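Local atomic coordinates of cGAS/DncV-like nucleotidyltransferase in E. coli homolog (Elizabethkingia meningoseptica ATCC 13253 = NBRC 12535, PDB entry 6E0O), a protein that synthesises cyclic nucleotide second messengers, such as 3',3'-c-di-AMP, in response to phage infection as the signalling enzyme of a CBASS antivirus system. Residues A[2-5]-A[6-9]; A[181-184]-A[185-189]. One frame throughout, in Å; residues are numbered along the deposited sequence.

Contact 1. Residues A[2-5]-A[6-9]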
loop_
_atom_site.group_PDB
_atom_site.type_symbol
_atom_site.label_atom_id
_atom_site.label_comp_id
_atom_site.label_asym_id
_atom_site.label_seq_id
_atom_site.Cartn_x
_atom_site.Cartn_y
_atom_site.Cartn_z
ATOM N N ASN A 2 16.026 -9.458 20.783
ATOM C CA ASN A 2 17.108 -8.551 20.417
ATOM C C ASN A 2 16.749 -7.077 20.536
ATOM O O ASN A 2 17.660 -6.240 20.583
ATOM C CB ASN A 2 17.565 -8.835 18.984
ATOM C CG ASN A 2 18.153 -10.212 18.827
ATOM O OD1 ASN A 2 18.667 -10.800 19.786
ATOM N ND2 ASN A 2 18.105 -10.730 17.613
ATOM N N PHE A 3 15.468 -6.739 20.567
ATOM C CA PHE A 3 15.026 -5.357 20.608
ATOM C C PHE A 3 14.054 -5.196 21.760
ATOM O O PHE A 3 13.226 -6.074 22.016
ATOM C CB PHE A 3 14.368 -4.958 19.290
ATOM C CG PHE A 3 15.272 -5.127 18.103
ATOM C CD1 PHE A 3 16.193 -4.149 17.766
ATOM C CD2 PHE A 3 15.226 -6.280 17.350
ATOM C CE1 PHE A 3 17.035 -4.316 16.687
ATOM C CE2 PHE A 3 16.063 -6.454 16.267
ATOM C CZ PHE A 3 16.973 -5.472 15.938
ATOM N N SER A 4 14.176 -4.080 22.458
ATOM C CA SER A 4 13.374 -3.857 23.639
ATOM C C SER A 4 11.944 -3.483 23.255
ATOM O O SER A 4 11.639 -3.140 22.109
ATOM C CB SER A 4 13.969 -2.713 24.447
ATOM O OG SER A 4 13.811 -1.507 23.713
ATOM N N GLU A 5 11.057 -3.550 24.250
ATOM C CA GLU A 5 9.696 -3.061 24.082
ATOM C C GLU A 5 9.700 -1.642 23.528
ATOM O O GLU A 5 8.957 -1.326 22.591
ATOM C CB GLU A 5 8.978 -3.139 25.430
ATOM C CG GLU A 5 7.555 -2.622 25.443
ATOM C CD GLU A 5 6.526 -3.594 24.879
ATOM O OE1 GLU A 5 6.882 -4.733 24.504
ATOM O OE2 GLU A 5 5.342 -3.210 24.832
ATOM N N GLN A 6 10.543 -0.770 24.089
ATOM C CA GLN A 6 10.574 0.614 23.633
ATOM C C GLN A 6 11.046 0.722 22.185
ATOM O O GLN A 6 10.554 1.566 21.433
ATOM C CB GLN A 6 11.459 1.462 24.543
ATOM C CG GLN A 6 11.413 2.930 24.177
ATOM C CD GLN A 6 10.027 3.511 24.337
ATOM O OE1 GLN A 6 9.422 3.407 25.403
ATOM N NE2 GLN A 6 9.505 4.108 23.270
ATOM N N GLN A 7 12.021 -0.094 21.780
ATOM C CA GLN A 7 12.463 -0.054 20.390
ATOM C C GLN A 7 11.331 -0.453 19.450
ATOM O O GLN A 7 11.161 0.151 18.382
ATOM C CB GLN A 7 13.692 -0.941 20.202
ATOM C CG GLN A 7 14.962 -0.357 20.825
ATOM C CD GLN A 7 16.156 -1.292 20.730
ATOM O OE1 GLN A 7 16.178 -2.355 21.350
ATOM N NE2 GLN A 7 17.161 -0.894 19.957
ATOM N N LEU A 8 10.537 -1.457 19.834
ATOM C CA LEU A 8 9.397 -1.841 19.006
ATOM C C LEU A 8 8.386 -0.709 18.927
ATOM O O LEU A 8 7.824 -0.442 17.858
ATOM C CB LEU A 8 8.727 -3.101 19.554
ATOM C CG LEU A 8 9.558 -4.382 19.546
ATOM C CD1 LEU A 8 8.703 -5.540 20.056
ATOM C CD2 LEU A 8 10.103 -4.676 18.165
ATOM N N ILE A 9 8.124 -0.040 20.053
ATOM C CA ILE A 9 7.222 1.108 20.032
ATOM C C ILE A 9 7.739 2.165 19.062
ATOM O O ILE A 9 6.979 2.725 18.265
ATOM C CB ILE A 9 7.027 1.672 21.452
ATOM C CG1 ILE A 9 6.284 0.645 22.317
ATOM C CG2 ILE A 9 6.277 2.996 21.395
ATOM C CD1 ILE A 9 6.256 0.987 23.794
#
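Ser4 and Gln7 trade hydrogen bonds in both directions at the start of helix 5-11, and together they form a capping box. The hydroxyl of Ser4, the N-cap residue, accepts from the backbone of Gln7, with N to OG at 3.0 Å. In return, in the conformer described here, the amide oxygen of Gln7 takes the backbone N-H of Ser4: N lies 2.9 Å from OE1 in a nearly straight bond. Gln7 reaches this far back because its chain runs extended beyond CG, passing alongside the serine hydroxyl with CG 3.3 Å from OG. OE1 also comes to the edge of the Phe3 ring, and the ring and amide planes are 56° apart.

The buried side of this turn faces helix 236-252, where the side chain of Leu8 packs on Thr237 and Leu240 and the carboxylate of Glu5 bonds Thr237 OG1 and Tyr236 N. Leu8 also donates its backbone N-H to Ser4 O, N to O 3.0 Å. Phe3, whose ring meets that of Trp11, makes a loose contact with Leu8, CB to CD2 at 4.4 Å. Ser4, Gln6 and Gln7 occupy the solvent side, where the tight capping bonds lie and Gln6 bonds along the helix to Asn10.

Backbone N-H groups of the first helical turn lack a preceding turn of carbonyls. Ser4 OG supplies an acceptor for one of them, and the amide of Gln7, in this conformer, probably helps tie the incoming chain to the same turn, consistent with the helix beginning at Glu5, directly after the N-cap.

Contact 2. Residues A[181-184]-A[185-189]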
loop_
_atom_site.group_PDB
_atom_site.type_symbol
_atom_site.label_atom_id
_atom_site.label_comp_id
_atom_site.label_asym_id
_atom_site.label_seq_id
_atom_site.Cartn_x
_atom_site.Cartn_y
_atom_site.Cartn_z
ATOM N N LYS A 181 -9.926 -2.236 11.548
ATOM C CA LYS A 181 -9.189 -3.215 12.337
ATOM C C LYS A 181 -8.260 -2.533 13.330
ATOM O O LYS A 181 -8.168 -2.950 14.495
ATOM C CB LYS A 181 -8.410 -4.185 11.458
ATOM C CG LYS A 181 -7.796 -5.309 12.282
ATOM C CD LYS A 181 -6.971 -6.237 11.421
ATOM C CE LYS A 181 -6.386 -7.405 12.206
ATOM N NZ LYS A 181 -7.441 -8.408 12.524
ATOM N N THR A 182 -7.556 -1.479 12.906
ATOM C CA THR A 182 -6.672 -0.816 13.862
ATOM C C THR A 182 -7.478 -0.196 14.995
ATOM O O THR A 182 -7.064 -0.234 16.158
ATOM C CB THR A 182 -5.728 0.165 13.158
ATOM O OG1 THR A 182 -4.433 0.011 13.759
ATOM C CG2 THR A 182 -6.171 1.588 13.245
ATOM N N ASN A 183 -8.656 0.325 14.684
ATOM C CA ASN A 183 -9.501 0.890 15.728
ATOM C C ASN A 183 -9.977 -0.152 16.724
ATOM O O ASN A 183 -10.268 0.204 17.868
ATOM C CB ASN A 183 -10.684 1.620 15.097
ATOM C CG ASN A 183 -10.274 2.911 14.396
ATOM O OD1 ASN A 183 -9.151 3.385 14.544
ATOM N ND2 ASN A 183 -11.191 3.477 13.632
ATOM N N GLN A 184 -10.045 -1.419 16.322
ATOM C CA GLN A 184 -10.517 -2.483 17.194
ATOM C C GLN A 184 -9.402 -3.207 17.929
ATOM O O GLN A 184 -9.698 -4.033 18.797
ATOM C CB GLN A 184 -11.256 -3.533 16.372
ATOM C CG GLN A 184 -12.565 -3.074 15.802
ATOM C CD GLN A 184 -13.085 -4.024 14.757
ATOM O OE1 GLN A 184 -12.314 -4.746 14.119
ATOM N NE2 GLN A 184 -14.391 -4.031 14.567
ATOM N N THR A 185 -8.146 -2.952 17.596
ATOM C CA THR A 185 -7.021 -3.696 18.144
ATOM C C THR A 185 -6.089 -2.809 18.961
ATOM O O THR A 185 -4.879 -3.028 18.985
ATOM C CB THR A 185 -6.240 -4.401 17.037
ATOM O OG1 THR A 185 -5.852 -3.445 16.034
ATOM C CG2 THR A 185 -7.052 -5.520 16.422
ATOM N N TYR A 186 -6.636 -1.812 19.650
ATOM C CA TYR A 186 -5.820 -0.922 20.466
ATOM C C TYR A 186 -4.772 -0.207 19.616
ATOM O O TYR A 186 -3.681 0.119 20.095
ATOM C CB TYR A 186 -5.168 -1.682 21.626
ATOM C CG TYR A 186 -6.143 -2.550 22.377
ATOM C CD1 TYR A 186 -7.074 -1.990 23.242
ATOM C CD2 TYR A 186 -6.144 -3.927 22.217
ATOM C CE1 TYR A 186 -7.970 -2.773 23.931
ATOM C CE2 TYR A 186 -7.041 -4.722 22.905
ATOM C CZ TYR A 186 -7.952 -4.134 23.761
ATOM O OH TYR A 186 -8.853 -4.905 24.452
ATOM N N ARG A 187 -5.094 0.032 18.340
ATOM C CA ARG A 187 -4.217 0.685 17.372
ATOM C C ARG A 187 -3.020 -0.186 17.007
ATOM O O ARG A 187 -2.107 0.268 16.311
ATOM C CB ARG A 187 -3.814 2.091 17.836
ATOM C CG ARG A 187 -5.033 2.896 18.342
ATOM C CD ARG A 187 -4.862 4.421 18.196
ATOM N NE ARG A 187 -4.596 4.714 16.795
ATOM C CZ ARG A 187 -5.501 4.670 15.822
ATOM N NH1 ARG A 187 -6.776 4.394 16.077
ATOM N NH2 ARG A 187 -5.121 4.887 14.573
ATOM N N LEU A 188 -3.038 -1.461 17.388
ATOM C CA LEU A 188 -1.876 -2.312 17.176
ATOM C C LEU A 188 -1.818 -2.919 15.778
ATOM O O LEU A 188 -0.727 -3.268 15.340
ATOM C CB LEU A 188 -1.791 -3.383 18.265
ATOM C CG LEU A 188 -1.495 -2.821 19.656
ATOM C CD1 LEU A 188 -1.731 -3.895 20.703
ATOM C CD2 LEU A 188 -0.075 -2.288 19.742
ATOM N N TYR A 189 -2.938 -3.035 15.056
ATOM C CA TYR A 189 -2.866 -3.596 13.706
ATOM C C TYR A 189 -1.850 -2.824 12.848
ATOM O O TYR A 189 -0.888 -3.397 12.316
ATOM C CB TYR A 189 -4.256 -3.638 13.037
ATOM C CG TYR A 189 -4.157 -3.826 11.538
ATOM C CD1 TYR A 189 -3.514 -4.934 11.004
ATOM C CD2 TYR A 189 -4.661 -2.875 10.663
ATOM C CE1 TYR A 189 -3.374 -5.087 9.648
ATOM C CE2 TYR A 189 -4.521 -3.026 9.292
ATOM C CZ TYR A 189 -3.883 -4.134 8.793
ATOM O OH TYR A 189 -3.740 -4.267 7.429
HETATM O O HOH W 1 -2.800 2.046 14.331
HETATM O O HOH W 2 -7.394 4.642 12.798
#
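Thr185 turns back on the last turn of helix 171-184, its hydroxyl donating to Lys181 O across 2.8 Å from OG1. With chi1 at 54°, OG1 sits between the backbone N and the carbonyl carbon, close enough to the chain to accept the N-H of Tyr189 as well; the threonine thereby ties the end of one helix to the beginning of the next. Its own backbone N reaches Thr182 O at a long 3.3 Å, from above the carbonyl plane.

Tyr186 follows with positive phi and points away from the helix at the base of its side chain. Arg187 also has positive phi, and these two residues are the central pair of a type I' beta turn from Thr185 to Leu188, closed by a bond from Leu188 N to Thr185 O. The turn makes the short connection between helices 171-184 and 188-205. It brings Arg187 N within 3.0 Å of Thr182 O, which thus accepts two backbone donors.

The arginine chain bends at chi3 (57°) and lies side by side with Asn183, where NH1 meets OD1 at 3.0 Å in the guanidinium plane. A water at the guanidinium edge donates to the same OD1 and accepts from NH2. A second water donates to Arg187 O and bonds Thr182 OG1, the hydroxyl that also accepts from Lys190 N.

Leu188 faces the other way, onto Phe231 and helix 236-252. At Tyr189 the ring receives Lys181 over one face, CD lying 3.9 Å from the centroid in a CH-pi contact. Beyond it, Lys181 NZ bonds Asn228 OD1 and Val226 O, while Tyr189 OH reaches Glu220 O.

In the fold
Both contacts are local and both shape helix ends, yet they differ in setting. Contact 1 lies at the surface, its centre about 25 Å from that of the chain, and begins a single helix; contact 2 is partly buried and joins two helices through a type I' turn. Their centres are about 19 Å apart and they do not touch, but each lays a leucine on helix 236-252, Leu8 from one and Leu188 from the other. Chemistry follows place: reciprocal serine and glutamine bonds serve the exposed helix start, whereas the connection at 181-189 combines a threonine hydroxyl, bridging waters, an arginine-asparagine pair and a buried lysine-tyrosine contact.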